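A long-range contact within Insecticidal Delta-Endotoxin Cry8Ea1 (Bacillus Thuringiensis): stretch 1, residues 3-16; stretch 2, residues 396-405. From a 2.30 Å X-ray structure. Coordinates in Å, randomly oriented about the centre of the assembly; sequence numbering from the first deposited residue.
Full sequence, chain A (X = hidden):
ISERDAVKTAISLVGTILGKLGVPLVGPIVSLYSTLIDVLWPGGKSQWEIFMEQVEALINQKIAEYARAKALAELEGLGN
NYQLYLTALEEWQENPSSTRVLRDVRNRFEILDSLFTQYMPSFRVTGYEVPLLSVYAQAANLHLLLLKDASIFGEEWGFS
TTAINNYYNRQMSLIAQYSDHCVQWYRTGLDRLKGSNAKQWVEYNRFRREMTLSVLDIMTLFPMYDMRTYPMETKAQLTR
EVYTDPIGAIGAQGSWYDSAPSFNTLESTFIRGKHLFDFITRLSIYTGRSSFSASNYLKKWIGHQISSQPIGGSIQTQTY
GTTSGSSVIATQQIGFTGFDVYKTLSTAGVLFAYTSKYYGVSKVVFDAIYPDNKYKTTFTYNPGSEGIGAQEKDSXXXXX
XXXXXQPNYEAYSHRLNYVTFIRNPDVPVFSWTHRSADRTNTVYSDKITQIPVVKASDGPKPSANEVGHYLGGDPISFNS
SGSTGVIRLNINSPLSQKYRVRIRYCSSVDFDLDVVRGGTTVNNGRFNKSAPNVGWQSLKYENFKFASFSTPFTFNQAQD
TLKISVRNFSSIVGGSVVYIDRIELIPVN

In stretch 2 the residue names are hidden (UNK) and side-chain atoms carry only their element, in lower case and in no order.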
# COMPACT_ATOMS: atom_id res chain seq x y z
N GLU A 3 5.84 13.14 11.50
CA GLU A 3 5.84 12.22 10.36
C GLU A 3 5.82 10.76 10.79
O GLU A 3 4.91 10.03 10.39
CB GLU A 3 7.03 12.49 9.44
CG GLU A 3 6.89 13.76 8.58
CD GLU A 3 8.16 14.06 7.76
OE1 GLU A 3 8.92 13.11 7.42
OE2 GLU A 3 8.41 15.25 7.45
N ARG A 4 6.78 10.36 11.64
CA ARG A 4 6.87 8.99 12.22
C ARG A 4 5.60 8.58 12.90
O ARG A 4 5.12 7.48 12.70
CB ARG A 4 8.00 8.86 13.27
CG ARG A 4 9.34 9.45 12.85
CD ARG A 4 10.10 10.05 14.03
NE ARG A 4 10.68 9.03 14.86
CZ ARG A 4 11.98 8.74 14.92
NH1 ARG A 4 12.86 9.42 14.19
NH2 ARG A 4 12.41 7.76 15.72
N ASP A 5 5.10 9.47 13.75
CA ASP A 5 3.81 9.31 14.46
C ASP A 5 2.62 9.11 13.52
O ASP A 5 1.83 8.18 13.70
CB ASP A 5 3.58 10.56 15.31
CG ASP A 5 2.72 10.29 16.54
OD1 ASP A 5 2.08 9.20 16.63
OD2 ASP A 5 2.69 11.21 17.43
N ALA A 6 2.49 9.99 12.52
CA ALA A 6 1.39 9.95 11.53
C ALA A 6 1.39 8.66 10.73
O ALA A 6 0.36 8.06 10.50
CB ALA A 6 1.44 11.14 10.63
N VAL A 7 2.58 8.22 10.34
CA VAL A 7 2.77 7.04 9.52
C VAL A 7 2.51 5.81 10.38
O VAL A 7 1.94 4.82 9.93
CB VAL A 7 4.19 7.05 8.91
CG1 VAL A 7 4.59 5.68 8.39
CG2 VAL A 7 4.21 8.07 7.78
N LYS A 8 2.90 5.90 11.64
CA LYS A 8 2.62 4.87 12.60
C LYS A 8 1.11 4.71 12.72
O LYS A 8 0.60 3.61 12.66
CB LYS A 8 3.29 5.25 13.94
CG LYS A 8 3.51 4.11 14.88
CD LYS A 8 3.99 4.65 16.22
CE LYS A 8 3.52 3.76 17.39
NZ LYS A 8 2.26 4.27 18.02
N THR A 9 0.39 5.81 12.85
CA THR A 9 -1.07 5.80 12.98
C THR A 9 -1.76 5.22 11.75
O THR A 9 -2.63 4.35 11.87
CB THR A 9 -1.59 7.23 13.20
OG1 THR A 9 -0.97 7.75 14.39
CG2 THR A 9 -3.12 7.25 13.36
N ALA A 10 -1.38 5.71 10.59
CA ALA A 10 -1.95 5.31 9.32
C ALA A 10 -1.70 3.84 9.03
O ALA A 10 -2.59 3.14 8.54
CB ALA A 10 -1.39 6.19 8.21
N ILE A 11 -0.49 3.35 9.33
CA ILE A 11 -0.19 1.92 9.08
C ILE A 11 -1.01 1.02 9.99
O ILE A 11 -1.52 -0.02 9.56
CB ILE A 11 1.31 1.61 9.22
CG1 ILE A 11 2.03 2.00 7.92
CG2 ILE A 11 1.53 0.15 9.51
CD1 ILE A 11 3.54 1.95 8.03
N SER A 12 -1.15 1.44 11.25
CA SER A 12 -1.90 0.72 12.24
C SER A 12 -3.39 0.63 11.85
O SER A 12 -4.05 -0.42 12.00
CB SER A 12 -1.74 1.45 13.57
OG SER A 12 -2.68 1.00 14.52
N LEU A 13 -3.93 1.76 11.37
CA LEU A 13 -5.31 1.86 10.96
C LEU A 13 -5.58 0.97 9.78
O LEU A 13 -6.55 0.22 9.82
CB LEU A 13 -5.70 3.31 10.66
CG LEU A 13 -6.55 4.09 11.67
CD1 LEU A 13 -6.60 3.50 13.10
CD2 LEU A 13 -6.04 5.48 11.71
N VAL A 14 -4.73 0.99 8.74
CA VAL A 14 -4.97 0.07 7.62
C VAL A 14 -4.85 -1.40 8.00
O VAL A 14 -5.59 -2.23 7.50
CB VAL A 14 -4.23 0.39 6.27
CG1 VAL A 14 -4.26 1.84 5.95
CG2 VAL A 14 -2.87 -0.13 6.27
N GLY A 15 -3.93 -1.71 8.91
CA GLY A 15 -3.83 -3.06 9.42
C GLY A 15 -5.06 -3.53 10.17
O GLY A 15 -5.47 -4.68 10.06
N THR A 16 -5.66 -2.65 10.95
CA THR A 16 -6.84 -3.02 11.71
C THR A 16 -8.04 -3.27 10.79
O THR A 16 -8.74 -4.27 10.93
CB THR A 16 -7.25 -1.91 12.68
OG1 THR A 16 -6.20 -1.73 13.62
CG2 THR A 16 -8.50 -2.31 13.44
N UNK A 396 12.09 0.74 10.68
CA UNK A 396 10.82 0.81 11.43
C UNK A 396 10.40 2.23 11.75
O UNK A 396 9.30 2.43 12.20
c UNK A 396 10.94 -1.49 12.52
o UNK A 396 10.07 -3.30 13.78
c UNK A 396 10.77 -2.26 13.82
c UNK A 396 10.88 0.01 12.75
o UNK A 396 11.32 -1.80 14.86
N UNK A 397 11.27 3.19 11.54
CA UNK A 397 10.90 4.59 11.63
C UNK A 397 9.99 4.98 10.42
O UNK A 397 9.00 5.69 10.57
c UNK A 397 11.87 6.99 11.60
c UNK A 397 12.90 5.23 13.07
c UNK A 397 12.19 5.49 11.75
N UNK A 398 10.34 4.48 9.24
CA UNK A 398 9.61 4.78 8.00
C UNK A 398 8.50 3.76 7.75
O UNK A 398 7.38 4.12 7.36
o UNK A 398 12.48 5.56 4.89
c UNK A 398 11.79 5.76 7.18
o UNK A 398 13.80 6.67 6.24
c UNK A 398 10.60 4.87 6.83
c UNK A 398 12.76 6.00 6.03
N UNK A 399 8.79 2.50 8.06
CA UNK A 399 7.86 1.36 7.95
C UNK A 399 7.58 0.61 9.29
O UNK A 399 7.98 -0.59 9.48
c UNK A 399 7.17 1.41 4.96
c UNK A 399 9.18 -0.01 4.57
c UNK A 399 8.44 0.39 6.90
c UNK A 399 8.55 0.98 5.50
N UNK A 400 6.87 1.29 10.23
CA UNK A 400 6.67 0.71 11.57
C UNK A 400 5.79 -0.51 11.58
O UNK A 400 5.07 -0.75 10.61
c UNK A 400 5.27 2.66 11.34
c UNK A 400 6.23 2.62 10.12
c UNK A 400 5.99 1.86 12.38
N UNK A 401 5.84 -1.30 12.66
CA UNK A 401 4.86 -2.38 12.83
C UNK A 401 3.43 -1.82 12.98
O UNK A 401 3.25 -0.61 13.23
c UNK A 401 6.72 -2.71 14.28
c UNK A 401 5.33 -3.09 14.12
c UNK A 401 6.83 -1.30 13.74
N UNK A 402 2.44 -2.70 12.83
CA UNK A 402 1.04 -2.32 12.85
C UNK A 402 0.53 -2.08 14.27
O UNK A 402 -0.57 -1.56 14.47
c UNK A 402 0.32 -3.38 10.64
o UNK A 402 -0.24 -4.64 8.67
o UNK A 402 -1.30 -5.16 10.57
c UNK A 402 -0.46 -4.48 9.91
c UNK A 402 0.19 -3.42 12.16
N UNK A 403 1.35 -2.48 15.24
CA UNK A 403 1.07 -2.33 16.66
C UNK A 403 2.38 -2.43 17.46
O UNK A 403 3.39 -2.97 16.96
c UNK A 403 0.73 -4.81 17.13
o UNK A 403 -0.31 -3.16 18.50
c UNK A 403 0.08 -3.43 17.15
N UNK A 404 2.36 -1.90 18.68
CA UNK A 404 3.42 -2.19 19.65
C UNK A 404 2.95 -3.19 20.74
O UNK A 404 3.74 -3.59 21.61
c UNK A 404 4.62 0.10 19.32
c UNK A 404 4.86 1.43 20.01
c UNK A 404 3.93 -0.89 20.27
c UNK A 404 5.93 -0.46 18.71
N UNK A 405 1.70 -3.63 20.67
CA UNK A 405 1.17 -4.64 21.60
C UNK A 405 1.65 -6.08 21.35
O UNK A 405 1.15 -7.04 21.99
c UNK A 405 -0.35 -4.64 21.56
o UNK A 405 -0.17 -2.51 22.58
o UNK A 405 -2.15 -3.10 21.71
c UNK A 405 -0.93 -3.32 21.98
O HOH W 1 7.13 5.70 12.42
O HOH W 2 1.54 1.34 14.02
O HOH W 3 -3.07 -2.28 13.69

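Position 396 carries three side-chain carbons in an unbranched run, the third bearing two oxygens: Glu396, which touches nothing on stretch 1.

Position 397 has three carbons, one attached to CA and forking into the other two: Val397. Its CG1 lies 3.7 Å from Arg4 NH1, over one face of the guanidinium.

At 398 the count is again three carbons ending in two oxygens, hence Glu398. Its CA-to-CB bond points away from the helix, and the backbone makes the contact instead: Val7 CG1 sits 3.4 Å from Glu398 O.

Position 399 has four carbons, forked at the second: Leu399. Its CA-to-CB bond points away from stretch 1; the nearest approach is 4.4 Å, from Ile11 CD1 to Leu399 CA.

At 400, three carbons close a ring onto the backbone N, which only proline does. Pro400 directs its CA-to-CB bond toward the helix. Pro400 CD is 3.5 Å from Ile11 CD1 and 3.9 Å from Val7 CG1, while Pro400 CG reaches Lys8 CA at 3.7 Å.

Position 401 repeats the ring closure, giving Pro401, but its CA-to-CB bond points away, and its carbonyl is the part that approaches: Pro401 O is 4.2 Å from Ile11 CG2.

Position 402 has three carbons and a terminal pair of oxygens, one of them 3.5 Å from Gly15 CA. This is Glu402, whose CG also lies 3.9 Å from Ile11 CG2. An ideal CB on Gly15 would fall 2.4 Å from Glu402 OE1, a clash, so the bare glycine leaves room for the carboxylate.

At 403 one carbon bears an oxygen and a carbon: Thr403. It does not contact the helix; its OG1 accepts a hydrogen bond from the backbone N of 405 at 3.0 Å.

Position 404 has four carbons forked at the second, so Leu404. Its CA-to-CB bond runs sideways, yet CD1 comes within 3.8 Å of Lys8 CE.

Position 405 has two carbons, the second carrying two oxygens: Asp405, without contact to stretch 1.

The contact buries 568 Å² in total. Its apolar centre is Pro400 against Val7 and Ile11. Beside it, three waters each donate to one carbonyl on each stretch: water 1 to Arg4 O and Val397 O, water 2 to Lys8 O and Pro401 O, water 3 to Ser12 O and Glu402 O, all at 2.6 to 2.8 Å. Carbonyl oxygens have no proton to give one another, so water supplies the protons. Where the backbones come closest, Ser12 CA to Glu402 CA at 4.3 Å, a weak hydrogen bond from Ser12 OG to Glu402 O (3.3 Å) may add a direct link.

Stretch 2 396-405: EVELPPETLD
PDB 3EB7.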